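Local coordinates for Lin2722 protein (Listeria innocua, PDB 3DS8), which is of unknown function but belongs to an alpha/beta hydrolase family and probably acts as a serine hydrolase, at residues A23-L26 against M27-R31. Sequence-based numbering, arbitrary orientation.
With SO4 (sulfate ion), chain E.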
# COMPACT_ATOMS: atom_id res chain seq x y z
N ALA A 23 4.42 -6.99 10.88
CA ALA A 23 3.88 -6.49 12.12
C ALA A 23 4.69 -6.91 13.34
O ALA A 23 4.94 -6.09 14.25
CB ALA A 23 2.41 -6.87 12.27
N ASP A 24 5.07 -8.18 13.39
CA ASP A 24 5.84 -8.70 14.51
C ASP A 24 7.20 -8.01 14.60
O ASP A 24 7.67 -7.72 15.69
CB ASP A 24 6.03 -10.23 14.40
CG ASP A 24 4.76 -11.04 14.75
OD1 ASP A 24 3.75 -10.43 15.21
OD2 ASP A 24 4.80 -12.29 14.56
N GLN A 25 7.85 -7.76 13.46
CA GLN A 25 9.10 -7.03 13.46
C GLN A 25 8.91 -5.58 14.01
O GLN A 25 9.69 -5.11 14.84
CB GLN A 25 9.75 -7.04 12.09
CG GLN A 25 10.50 -8.33 11.80
CD GLN A 25 11.31 -8.28 10.52
OE1 GLN A 25 10.96 -8.97 9.57
NE2 GLN A 25 12.31 -7.42 10.47
N LEU A 26 7.87 -4.90 13.57
CA LEU A 26 7.61 -3.54 14.05
C LEU A 26 7.31 -3.52 15.55
O LEU A 26 7.79 -2.62 16.26
CB LEU A 26 6.45 -2.90 13.30
CG LEU A 26 6.68 -2.60 11.83
CD1 LEU A 26 5.36 -2.15 11.19
CD2 LEU A 26 7.78 -1.58 11.61
N MSE A 27 6.57 -4.53 16.05
CA MSE A 27 6.20 -4.58 17.45
C MSE A 27 7.26 -5.20 18.37
O MSE A 27 7.31 -4.87 19.57
CB MSE A 27 4.85 -5.31 17.60
CG MSE A 27 3.80 -4.49 16.93
SE MSE A 27 2.07 -5.32 17.14
CE MSE A 27 1.79 -4.99 19.07
N ASN A 28 8.08 -6.12 17.86
CA ASN A 28 8.90 -6.94 18.74
C ASN A 28 10.38 -6.62 18.63
O ASN A 28 11.13 -6.80 19.59
CB ASN A 28 8.67 -8.45 18.50
CG ASN A 28 7.25 -8.90 18.78
OD1 ASN A 28 6.46 -8.19 19.42
ND2 ASN A 28 6.89 -10.07 18.24
N GLU A 29 10.82 -6.24 17.44
CA GLU A 29 12.23 -6.00 17.18
C GLU A 29 12.57 -4.54 17.00
O GLU A 29 13.40 -4.01 17.73
CB GLU A 29 12.67 -6.81 15.99
CG GLU A 29 12.72 -8.28 16.41
CD GLU A 29 13.30 -9.09 15.38
OE1 GLU A 29 12.49 -9.68 14.61
OE2 GLU A 29 14.55 -9.12 15.35
N TYR A 30 11.92 -3.89 16.06
CA TYR A 30 12.06 -2.44 15.95
C TYR A 30 11.44 -1.77 17.18
O TYR A 30 12.01 -0.80 17.69
CB TYR A 30 11.42 -1.91 14.72
CG TYR A 30 12.07 -2.31 13.43
CD1 TYR A 30 13.30 -1.75 13.07
CD2 TYR A 30 11.47 -3.22 12.57
CE1 TYR A 30 13.89 -2.08 11.87
CE2 TYR A 30 12.07 -3.54 11.33
CZ TYR A 30 13.27 -2.95 11.00
OH TYR A 30 13.89 -3.27 9.81
N ARG A 31 10.31 -2.31 17.63
CA ARG A 31 9.54 -1.79 18.76
C ARG A 31 9.18 -0.34 18.52
O ARG A 31 9.19 0.47 19.46
CB ARG A 31 10.28 -2.00 20.09
CG ARG A 31 10.40 -3.44 20.42
CD ARG A 31 10.96 -3.70 21.79
NE ARG A 31 12.38 -3.42 21.94
CZ ARG A 31 13.37 -4.27 21.70
NH1 ARG A 31 13.14 -5.49 21.22
NH2 ARG A 31 14.60 -3.91 21.96
S SO4 E . 13.88 -0.30 22.95
O1 SO4 E . 14.29 0.43 21.74
O2 SO4 E . 14.86 -1.36 23.20
O3 SO4 E . 13.87 0.55 24.18
O4 SO4 E . 12.50 -0.80 22.77
O HOH W 1 4.15 -10.93 18.24
O HOH W 2 14.39 -5.85 9.60
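Gln25 O takes two backbone donors from the last turn of the helix, Glu29 N at 3.1 Å and Tyr30 N at 2.8 Å. Tyr30 N lies close to the extension of the C=O bond, whereas Glu29 N stands 33° out of the carbonyl plane. The five-residue spacing of the Tyr30 bond marks a widening from alpha to pi-type turn. Just before it, the alpha pattern holds, with Met27 N bonded to Ala23 O and Asn28 N to Asp24 O. Arg31 then leaves the helix with positive phi, and Leu26 bonds through its backbone to Ser32.

Two waters tie side chains together across the turn. The Gln25 amide lies alongside the Tyr30 ring, their planes 10° apart, and a water accepts weakly from Gln25 NE2 while lying 2.6 Å from Tyr30 OH. A second water accepts from Asn28 ND2 at 2.9 Å and donates, weakly, to Asp24 OD1.

The apolar pair is Leu26 CD2 against Tyr30 CD2 at 4.2 Å. Separately, CG of selenomethionine Met27 makes a carbon-oxygen contact of 3.3 Å with Ala23 O.

Arg31 holds a sulfate, probably from the crystallisation liquor, through two nearly straight bonds, NE to O4 and NH2 to O2, each 2.8 Å long. Its chain bends at chi3 (-73°), which brings NH1 back to Asn28 O, so the guanidinium is held from within the helix as well as by the anion.

As the end of helix 20-30, which follows strand 6-9 in the alpha/beta hydrolase fold, this turn packs Leu26 and Met27 on Ile61 of strand 61-66, while Gln25 touches Ile232 and Tyr30 stacks on Tyr236 of helix 229-240.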